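Local coordinates for protein urocanate hydratase (Paenibacillus sp. Soil724D2, PDB 7NED) that probably adds water to thiourocanate in bacterial ergothioneine catabolism, using bound NAD+ as cofactor, and also binds urocanate, at residues A[137-140]-A[141-145]; A[334-338]-A[339-343]; A[361-364]-A[365-369]; A[415-418]-A[419-422]. All coordinates share one frame; numbering follows the deposited sequence.

Contact 1 (A[137-140]-A[141-145]); sequences QGTY and EIFQS
Glu141 turns back along the helix to Gln137, the two side chains lying alongside each other and pointing the same way. The amide donates from Gln137 NE2 to Glu141 OE1 across 3.4 Å, a weak bond by length although its N-H line is straight at 180°. A bend at chi2 of Glu141 (-49°) brings the carboxylate back to this position, where OE1 also stands at the edge of the Tyr140 ring, 3.7 Å from Tyr140 CD1. The other end of the Gln137 amide, OE1, accepts from Trp402 N. Next comes Ile142, whose N bonds to Gly138 O at 2.8 Å in a regular helical turn, while its CG1 rests 3.3 Å from that same oxygen. Phe143 receives the methyl Thr139 CG2 over its ring face as a CH-pi contact, 4.1 Å from the centroid; Thr139 O lies over a ring face as well. Gln144 folds at chi2 and sets CG over the Tyr140 ring, 3.9 Å from the centroid and 17° off the normal. The hydroxyl of that tyrosine is hydrogen-bonded to Asn382. All these residues belong to helix 133-150 of the Rossmann-like domain, with the side chain of Thr139 about 7 Å from the bound NAD. Helix 172-178 packs on Thr139, Tyr140 and Phe143, helix 378-390 touches Gln137, Tyr140 and Glu141, and helix 335-344 covers Ile142.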
loop_
_atom_site.group_PDB
_atom_site.type_symbol
_atom_site.label_atom_id
_atom_site.label_comp_id
_atom_site.label_asym_id
_atom_site.label_seq_id
_atom_site.Cartn_x
_atom_site.Cartn_y
_atom_site.Cartn_z
ATOM N N GLN A 137 25.894 -7.324 8.581
ATOM C CA GLN A 137 25.906 -6.835 9.964
ATOM C C GLN A 137 24.687 -7.315 10.732
ATOM O O GLN A 137 24.781 -7.595 11.930
ATOM C CB GLN A 137 25.958 -5.305 10.059
ATOM C CG GLN A 137 26.096 -4.924 11.554
ATOM C CD GLN A 137 26.324 -3.430 11.839
ATOM O OE1 GLN A 137 26.341 -2.600 10.944
ATOM N NE2 GLN A 137 26.478 -3.100 13.118
ATOM N N GLY A 138 23.530 -7.373 10.075
ATOM C CA GLY A 138 22.341 -7.932 10.717
ATOM C C GLY A 138 22.588 -9.341 11.224
ATOM O O GLY A 138 22.295 -9.671 12.365
ATOM N N THR A 139 23.157 -10.182 10.380
ATOM C CA THR A 139 23.408 -11.562 10.786
ATOM C C THR A 139 24.428 -11.622 11.916
ATOM O O THR A 139 24.285 -12.393 12.876
ATOM C CB THR A 139 23.898 -12.348 9.565
ATOM O OG1 THR A 139 22.935 -12.168 8.499
ATOM C CG2 THR A 139 24.043 -13.836 9.884
ATOM N N TYR A 140 25.476 -10.823 11.811
ATOM C CA TYR A 140 26.454 -10.758 12.881
ATOM C C TYR A 140 25.798 -10.299 14.193
ATOM O O TYR A 140 26.056 -10.873 15.267
ATOM C CB TYR A 140 27.596 -9.856 12.413
ATOM C CG TYR A 140 28.584 -9.450 13.475
ATOM C CD1 TYR A 140 28.473 -8.239 14.120
ATOM C CD2 TYR A 140 29.637 -10.303 13.832
ATOM C CE1 TYR A 140 29.390 -7.867 15.105
ATOM C CE2 TYR A 140 30.542 -9.943 14.807
ATOM C CZ TYR A 140 30.424 -8.726 15.430
ATOM O OH TYR A 140 31.319 -8.354 16.400
ATOM N N GLU A 141 24.906 -9.305 14.122
ATOM C CA GLU A 141 24.192 -8.862 15.324
ATOM C C GLU A 141 23.254 -9.946 15.853
ATOM O O GLU A 141 23.039 -10.045 17.065
ATOM C CB GLU A 141 23.384 -7.582 15.042
ATOM C CG GLU A 141 24.196 -6.270 14.825
ATOM C CD GLU A 141 25.264 -5.993 15.903
ATOM O OE1 GLU A 141 26.393 -5.525 15.533
ATOM O OE2 GLU A 141 24.972 -6.257 17.098
ATOM N N ILE A 142 22.670 -10.759 14.972
ATOM C CA ILE A 142 21.915 -11.922 15.455
ATOM C C ILE A 142 22.829 -12.859 16.232
ATOM O O ILE A 142 22.499 -13.297 17.344
ATOM C CB ILE A 142 21.231 -12.670 14.295
ATOM C CG1 ILE A 142 20.147 -11.819 13.645
ATOM C CG2 ILE A 142 20.659 -14.011 14.800
ATOM C CD1 ILE A 142 19.686 -12.357 12.279
ATOM N N PHE A 143 23.962 -13.237 15.619
ATOM C CA PHE A 143 24.886 -14.147 16.293
ATOM C C PHE A 143 25.376 -13.553 17.613
ATOM O O PHE A 143 25.441 -14.260 18.631
ATOM C CB PHE A 143 26.063 -14.478 15.376
ATOM C CG PHE A 143 25.692 -15.332 14.182
ATOM C CD1 PHE A 143 24.538 -16.097 14.183
ATOM C CD2 PHE A 143 26.507 -15.378 13.069
ATOM C CE1 PHE A 143 24.197 -16.888 13.070
ATOM C CE2 PHE A 143 26.165 -16.169 11.953
ATOM C CZ PHE A 143 25.004 -16.916 11.965
ATOM N N GLN A 144 25.667 -12.241 17.641
ATOM C CA GLN A 144 26.153 -11.632 18.884
ATOM C C GLN A 144 25.066 -11.567 19.952
ATOM O O GLN A 144 25.358 -11.747 21.143
ATOM C CB GLN A 144 26.736 -10.239 18.644
ATOM C CG GLN A 144 28.080 -10.262 17.875
ATOM C CD GLN A 144 29.216 -10.982 18.618
ATOM O OE1 GLN A 144 29.156 -12.193 18.862
ATOM N NE2 GLN A 144 30.270 -10.244 18.943
ATOM N N SER A 145 23.818 -11.288 19.553
ATOM C CA SER A 145 22.704 -11.319 20.494
ATOM C C SER A 145 22.544 -12.707 21.110
ATOM O O SER A 145 22.385 -12.853 22.328
ATOM C CB SER A 145 21.421 -10.869 19.780
ATOM O OG SER A 145 20.317 -10.995 20.659
#

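Contact 2 (A[334-338]-A[339-343]); sequences IFTEA and FLRPL
Phe339 lays its ring flat over the methyl of Ala338: CB stands 3.7 Å from the ring centroid and only 2° off the normal, a CH-pi contact over the ring centre. CG of Phe339 lies anti to its own carbonyl carbon (chi1 -52°), a torsion that brings the ring back over its neighbour, with CD2 4.2 Å from Phe335 CB. With an alanine at Phe339, the Ala338 methyl and Phe335 CB would probably lose their aromatic cover and a gap would be likely to open toward Ile146 and Leu149 of helix 133-150. Leu340 reaches the Phe335 ring at its edge, in the ring plane, where CD1 comes 3.7 Å from Phe335 CD2. The backbone beneath follows a wider pi-type turn at the start of helix 335-344, just after the last strand of the parallel Rossmann-like sheet. Leu340 N bonds to Phe335 O at 3.1 Å in the carbonyl plane, whereas Phe339 N meets the same oxygen from 52° out of that plane. Arg341 N, five residues on from its acceptor, bonds to Thr336 O at 2.9 Å. At the polar edge the Arg341 guanidinium lies across the aliphatic part of Glu337, one face over CA, and NH1 is 3.4 Å from Glu337 CG. The two charged ends do not meet, and Arg341 NH2 instead donates to the carbonyl oxygens of Met446 and Glu448.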
loop_
_atom_site.group_PDB
_atom_site.type_symbol
_atom_site.label_atom_id
_atom_site.label_comp_id
_atom_site.label_asym_id
_atom_site.label_seq_id
_atom_site.Cartn_x
_atom_site.Cartn_y
_atom_site.Cartn_z
ATOM N N ILE A 334 11.798 -16.590 15.649
ATOM C CA ILE A 334 12.133 -15.753 14.503
ATOM C C ILE A 334 13.174 -14.741 14.957
ATOM O O ILE A 334 13.124 -14.244 16.087
ATOM C CB ILE A 334 10.874 -15.043 13.933
ATOM C CG1 ILE A 334 11.222 -14.169 12.715
ATOM C CG2 ILE A 334 10.178 -14.198 15.009
ATOM C CD1 ILE A 334 11.711 -14.962 11.459
ATOM N N PHE A 335 14.114 -14.417 14.072
ATOM C CA PHE A 335 15.239 -13.599 14.524
ATOM C C PHE A 335 14.830 -12.192 14.933
ATOM O O PHE A 335 15.570 -11.525 15.674
ATOM C CB PHE A 335 16.287 -13.525 13.428
ATOM C CG PHE A 335 15.937 -12.588 12.309
ATOM C CD1 PHE A 335 15.181 -13.019 11.233
ATOM C CD2 PHE A 335 16.425 -11.294 12.302
ATOM C CE1 PHE A 335 14.871 -12.158 10.195
ATOM C CE2 PHE A 335 16.139 -10.448 11.237
ATOM C CZ PHE A 335 15.363 -10.875 10.202
ATOM N N THR A 336 13.710 -11.700 14.416
ATOM C CA THR A 336 13.285 -10.351 14.730
ATOM C C THR A 336 12.817 -10.284 16.180
ATOM O O THR A 336 13.471 -9.676 17.039
ATOM C CB THR A 336 12.167 -9.934 13.763
ATOM O OG1 THR A 336 11.146 -10.940 13.789
ATOM C CG2 THR A 336 12.722 -9.819 12.327
ATOM N N GLU A 337 11.707 -10.943 16.475
ATOM C CA GLU A 337 11.170 -10.887 17.831
ATOM C C GLU A 337 12.211 -11.358 18.848
ATOM O O GLU A 337 12.297 -10.824 19.959
ATOM C CB GLU A 337 9.902 -11.751 17.926
ATOM C CG GLU A 337 9.220 -11.676 19.283
ATOM C CD GLU A 337 9.768 -12.659 20.325
ATOM O OE1 GLU A 337 10.581 -13.565 19.998
ATOM O OE2 GLU A 337 9.397 -12.483 21.507
ATOM N N ALA A 338 12.980 -12.385 18.503
ATOM C CA ALA A 338 13.854 -12.990 19.521
ATOM C C ALA A 338 15.155 -12.224 19.746
ATOM O O ALA A 338 15.666 -12.207 20.882
ATOM C CB ALA A 338 14.186 -14.430 19.152
ATOM N N PHE A 339 15.710 -11.604 18.717
ATOM C CA PHE A 339 17.049 -11.023 18.865
ATOM C C PHE A 339 17.161 -9.548 18.510
ATOM O O PHE A 339 17.834 -8.800 19.235
ATOM C CB PHE A 339 18.030 -11.831 18.023
ATOM C CG PHE A 339 17.962 -13.306 18.304
ATOM C CD1 PHE A 339 18.083 -13.783 19.608
ATOM C CD2 PHE A 339 17.697 -14.197 17.298
ATOM C CE1 PHE A 339 17.980 -15.140 19.893
ATOM C CE2 PHE A 339 17.610 -15.583 17.551
ATOM C CZ PHE A 339 17.754 -16.049 18.852
ATOM N N LEU A 340 16.535 -9.091 17.414
ATOM C CA LEU A 340 16.860 -7.748 16.944
ATOM C C LEU A 340 15.806 -6.695 17.284
ATOM O O LEU A 340 16.077 -5.503 17.128
ATOM C CB LEU A 340 17.095 -7.751 15.422
ATOM C CG LEU A 340 18.264 -8.618 14.919
ATOM C CD1 LEU A 340 18.426 -8.387 13.426
ATOM C CD2 LEU A 340 19.525 -8.332 15.683
ATOM N N ARG A 341 14.638 -7.078 17.783
ATOM C CA ARG A 341 13.597 -6.079 17.983
ATOM C C ARG A 341 14.007 -4.952 18.935
ATOM O O ARG A 341 13.550 -3.819 18.719
ATOM C CB ARG A 341 12.307 -6.757 18.455
ATOM C CG ARG A 341 11.079 -5.759 18.481
ATOM C CD ARG A 341 9.766 -6.522 18.587
ATOM N NE ARG A 341 9.444 -7.218 17.344
ATOM C CZ ARG A 341 8.599 -8.236 17.246
ATOM N NH1 ARG A 341 7.959 -8.674 18.332
ATOM N NH2 ARG A 341 8.329 -8.753 16.043
ATOM N N PRO A 342 14.860 -5.150 19.945
ATOM C CA PRO A 342 15.281 -3.986 20.739
ATOM C C PRO A 342 15.997 -2.944 19.911
ATOM O O PRO A 342 15.914 -1.756 20.237
ATOM C CB PRO A 342 16.202 -4.606 21.801
ATOM C CG PRO A 342 15.636 -5.969 21.979
ATOM C CD PRO A 342 15.266 -6.411 20.590
ATOM N N LEU A 343 16.687 -3.343 18.826
ATOM C CA LEU A 343 17.271 -2.354 17.930
ATOM C C LEU A 343 16.184 -1.656 17.107
ATOM O O LEU A 343 16.139 -0.421 17.007
ATOM C CB LEU A 343 18.267 -3.055 17.013
ATOM C CG LEU A 343 19.467 -3.715 17.736
ATOM C CD1 LEU A 343 20.334 -4.445 16.751
ATOM C CD2 LEU A 343 20.265 -2.635 18.469
#

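Contact 3 (A[361-364]-A[365-369]); sequences SDIH and AIDEF
Asp367 leans back over the preceding helical turn toward Ile363 and His364. Its CB is 3.3 Å from His364 O, and its CG then passes 3.4 Å from Ile363 O; the first torsion, chi1 -77°, places CG anti to the carbonyl carbon and beside the backbone N, which keeps the carboxylate close to that turn. From there the two oxygens part. OD1 accepts a 2.7 Å hydrogen bond from a water that also donates to Ile363 O, making a bridge between side chain and main chain. OD2 approaches the edge of the His364 imidazole near the ring plane, 3.6 Å from CD2, with ring and carboxylate planes 36° apart; it also lies 3.9 Å from Ile363 CG2. The strong partner of this oxygen is Arg399, in a salt bridge, which would probably favour the ionised carboxylate. The backbone is a regular alpha-helix, 360-373, in the range of the urocanase C-terminal domain, and Asp367 N bonds to Ile363 O nearly along the C=O axis. That carbonyl therefore takes both the amide and the bridging water. Ile366, on a different side of the helix, runs CG1 to within 3.4 Å of Asp362 O and meets Trp353 of strand 351-355. A second water donates to His364 O at 3.1 Å and, weakly, to Glu368 OE2. The chi2 bend of Glu368 carries its carboxylate toward Arg388 of helix 378-390, with which OE2 forms a salt bridge.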
loop_
_atom_site.group_PDB
_atom_site.type_symbol
_atom_site.label_atom_id
_atom_site.label_comp_id
_atom_site.label_asym_id
_atom_site.label_seq_id
_atom_site.Cartn_x
_atom_site.Cartn_y
_atom_site.Cartn_z
ATOM N N SER A 361 38.476 4.316 -1.758
ATOM C CA SER A 361 38.986 5.318 -0.826
ATOM C C SER A 361 37.858 6.155 -0.256
ATOM O O SER A 361 37.952 6.648 0.883
ATOM C CB SER A 361 40.014 6.219 -1.512
ATOM O OG SER A 361 39.496 6.852 -2.666
ATOM N N ASP A 362 36.784 6.325 -1.028
ATOM C CA ASP A 362 35.623 7.059 -0.515
ATOM C C ASP A 362 34.996 6.327 0.667
ATOM O O ASP A 362 34.749 6.922 1.726
ATOM C CB ASP A 362 34.589 7.258 -1.623
ATOM C CG ASP A 362 34.945 8.392 -2.572
ATOM O OD1 ASP A 362 35.959 9.091 -2.331
ATOM O OD2 ASP A 362 34.195 8.583 -3.571
ATOM N N ILE A 363 34.761 5.020 0.522
ATOM C CA ILE A 363 34.246 4.247 1.652
ATOM C C ILE A 363 35.210 4.346 2.825
ATOM O O ILE A 363 34.797 4.569 3.965
ATOM C CB ILE A 363 33.992 2.780 1.231
ATOM C CG1 ILE A 363 32.887 2.726 0.172
ATOM C CG2 ILE A 363 33.623 1.875 2.447
ATOM C CD1 ILE A 363 31.505 3.287 0.634
ATOM N N HIS A 364 36.525 4.228 2.563
ATOM C CA HIS A 364 37.476 4.219 3.674
ATOM C C HIS A 364 37.512 5.563 4.394
ATOM O O HIS A 364 37.662 5.613 5.624
ATOM C CB HIS A 364 38.864 3.814 3.172
ATOM C CG HIS A 364 38.973 2.348 2.871
ATOM N ND1 HIS A 364 40.027 1.798 2.167
ATOM C CD2 HIS A 364 38.166 1.310 3.208
ATOM C CE1 HIS A 364 39.859 0.490 2.074
ATOM N NE2 HIS A 364 38.737 0.166 2.695
ATOM N N ALA A 365 37.364 6.661 3.659
ATOM C CA ALA A 365 37.274 7.961 4.319
ATOM C C ALA A 365 36.034 8.048 5.215
ATOM O O ALA A 365 36.085 8.641 6.308
ATOM C CB ALA A 365 37.267 9.089 3.274
ATOM N N ILE A 366 34.905 7.478 4.769
ATOM C CA ILE A 366 33.720 7.519 5.620
ATOM C C ILE A 366 33.913 6.606 6.823
ATOM O O ILE A 366 33.475 6.928 7.940
ATOM C CB ILE A 366 32.459 7.159 4.809
ATOM C CG1 ILE A 366 32.269 8.168 3.661
ATOM C CG2 ILE A 366 31.231 7.124 5.728
ATOM C CD1 ILE A 366 31.155 7.783 2.658
ATOM N N ASP A 367 34.565 5.490 6.626
ATOM C CA ASP A 367 34.895 4.592 7.700
ATOM C C ASP A 367 35.670 5.354 8.768
ATOM O O ASP A 367 35.330 5.360 9.876
ATOM C CB ASP A 367 35.755 3.422 7.204
ATOM C CG ASP A 367 34.969 2.346 6.466
ATOM O OD1 ASP A 367 33.764 2.239 6.639
ATOM O OD2 ASP A 367 35.611 1.599 5.735
ATOM N N GLU A 368 36.684 6.077 8.363
ATOM C CA GLU A 368 37.494 6.824 9.301
ATOM C C GLU A 368 36.682 7.917 10.004
ATOM O O GLU A 368 36.854 8.153 11.158
ATOM C CB GLU A 368 38.757 7.347 8.663
ATOM C CG GLU A 368 39.787 6.279 8.429
ATOM C CD GLU A 368 40.344 5.642 9.713
ATOM O OE1 GLU A 368 40.333 6.233 10.780
ATOM O OE2 GLU A 368 40.821 4.533 9.677
ATOM N N PHE A 369 35.786 8.544 9.272
ATOM C CA PHE A 369 34.924 9.514 9.870
ATOM C C PHE A 369 34.075 8.894 10.963
ATOM O O PHE A 369 33.955 9.447 11.995
ATOM C CB PHE A 369 34.019 10.160 8.873
ATOM C CG PHE A 369 32.962 10.973 9.513
ATOM C CD1 PHE A 369 33.236 12.223 9.981
ATOM C CD2 PHE A 369 31.708 10.467 9.699
ATOM C CE1 PHE A 369 32.281 12.963 10.623
ATOM C CE2 PHE A 369 30.741 11.214 10.335
ATOM C CZ PHE A 369 31.031 12.454 10.787
HETATM O O HOH W 1 32.193 3.648 4.975
HETATM O O HOH W 2 39.860 3.671 6.580
#

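Contact 4 (A[415-418]-A[419-422]); sequences VNQM and VREG
Gln417 NE2 donates to Glu421 OE1 at 2.6 Å with an N-H...O angle of 170°, a short and nearly straight bond between side chains four residues apart. The acceptor lies in the Gln417 amide plane, yet the donor comes from above the carboxylate, 47° out of its plane, and the two flat groups are almost perpendicular. Both chains are extended beyond CG, and Gln417 CG also comes 3.4 Å from Glu421 OE1. Cutting Gln417 back to an alanine is likely to leave Glu421 OE1 without this donor, and the carboxylate held mainly by the long, weak ion pair from OE2 to Lys423. Arg420 folds back at chi3, setting one guanidinium face over Gln417 CA, while NH2 is 3.8 Å from Gln417 CB. NH1 donates to Gly500 O and forms a salt bridge with Asp505, whose other carboxylate oxygen, OD1, accepts from Asn416 ND2; Asn416 OD1 in turn accepts from Gly500 N. Helical geometry ends at Glu421, and Gly422 follows with positive phi (66°). This C-terminal end of helix 407-420 packs through Val415 and Val419 on strand 428-441, through Val415 and Met418 on helix 360-373, and through Asn416 on helix 502-525.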
loop_
_atom_site.group_PDB
_atom_site.type_symbol
_atom_site.label_atom_id
_atom_site.label_comp_id
_atom_site.label_asym_id
_atom_site.label_seq_id
_atom_site.Cartn_x
_atom_site.Cartn_y
_atom_site.Cartn_z
ATOM N N VAL A 415 28.766 13.340 5.520
ATOM C CA VAL A 415 29.237 12.807 4.242
ATOM C C VAL A 415 28.928 13.779 3.118
ATOM O O VAL A 415 29.761 14.000 2.224
ATOM C CB VAL A 415 28.622 11.426 3.971
ATOM C CG1 VAL A 415 28.797 11.031 2.508
ATOM C CG2 VAL A 415 29.239 10.355 4.909
ATOM N N ASN A 416 27.712 14.360 3.123
ATOM C CA ASN A 416 27.393 15.342 2.098
ATOM C C ASN A 416 28.366 16.512 2.144
ATOM O O ASN A 416 28.769 17.037 1.100
ATOM C CB ASN A 416 25.943 15.840 2.241
ATOM C CG ASN A 416 25.443 16.475 0.968
ATOM O OD1 ASN A 416 25.456 15.840 -0.090
ATOM N ND2 ASN A 416 25.001 17.733 1.054
ATOM N N GLN A 417 28.714 16.975 3.337
ATOM C CA GLN A 417 29.708 18.034 3.379
ATOM C C GLN A 417 31.048 17.541 2.833
ATOM O O GLN A 417 31.753 18.285 2.135
ATOM C CB GLN A 417 29.864 18.556 4.788
ATOM C CG GLN A 417 30.882 19.665 4.902
ATOM C CD GLN A 417 30.967 20.177 6.314
ATOM O OE1 GLN A 417 30.112 19.871 7.137
ATOM N NE2 GLN A 417 31.985 20.971 6.601
ATOM N N MET A 418 31.405 16.283 3.119
ATOM C CA MET A 418 32.677 15.765 2.608
ATOM C C MET A 418 32.655 15.713 1.097
ATOM O O MET A 418 33.681 15.948 0.446
ATOM C CB MET A 418 32.964 14.372 3.181
ATOM C CG MET A 418 33.055 14.351 4.687
ATOM S SD MET A 418 33.278 12.701 5.388
ATOM C CE MET A 418 34.647 12.034 4.426
ATOM N N VAL A 419 31.495 15.386 0.511
ATOM C CA VAL A 419 31.389 15.456 -0.940
ATOM C C VAL A 419 31.591 16.895 -1.399
ATOM O O VAL A 419 32.357 17.182 -2.322
ATOM C CB VAL A 419 30.034 14.898 -1.427
ATOM C CG1 VAL A 419 29.901 15.133 -2.940
ATOM C CG2 VAL A 419 29.922 13.420 -1.135
ATOM N N ARG A 420 30.908 17.818 -0.744
ATOM C CA ARG A 420 30.970 19.218 -1.149
ATOM C C ARG A 420 32.400 19.767 -1.055
ATOM O O ARG A 420 32.842 20.518 -1.932
ATOM C CB ARG A 420 29.985 20.018 -0.276
ATOM C CG ARG A 420 30.087 21.529 -0.353
ATOM C CD ARG A 420 28.809 22.195 0.197
ATOM N NE ARG A 420 28.666 22.122 1.651
ATOM C CZ ARG A 420 27.726 21.410 2.276
ATOM N NH1 ARG A 420 26.857 20.704 1.556
ATOM N NH2 ARG A 420 27.649 21.396 3.609
ATOM N N GLU A 421 33.126 19.404 -0.004
ATOM C CA GLU A 421 34.495 19.860 0.257
ATOM C C GLU A 421 35.563 19.050 -0.477
ATOM O O GLU A 421 36.759 19.242 -0.219
ATOM C CB GLU A 421 34.770 19.823 1.767
ATOM C CG GLU A 421 33.883 20.806 2.528
ATOM C CD GLU A 421 34.085 20.808 4.026
ATOM O OE1 GLU A 421 33.536 21.729 4.672
ATOM O OE2 GLU A 421 34.771 19.911 4.558
ATOM N N GLY A 422 35.169 18.152 -1.371
ATOM C CA GLY A 422 36.133 17.337 -2.083
ATOM C C GLY A 422 36.901 16.357 -1.220
ATOM O O GLY A 422 37.942 15.854 -1.644
#

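In the fold
The four contacts follow one another along the chain, each on one helix, contact 4 running off its C-terminal end, and they gather in two pairs. Contacts 1 and 2, on helices 133-150 and 335-344, have centres 10 Å apart and touch where Ile142 CD1 meets Phe335 CD2 at 3.4 Å. The side chains of Thr139 and Phe335 lie about 7 and 5 Å from NAD, consistent with this pair helping to wall the cofactor site. Contacts 3 and 4, on helices 360-373 and 407-420, have centres 12 Å apart; Ile366 and Ala365 pack on Val415 and Met418, respectively, beside the mixed sheet. The pairs stay separate: contacts 1 and 3 have nearest atoms about 10 Å apart.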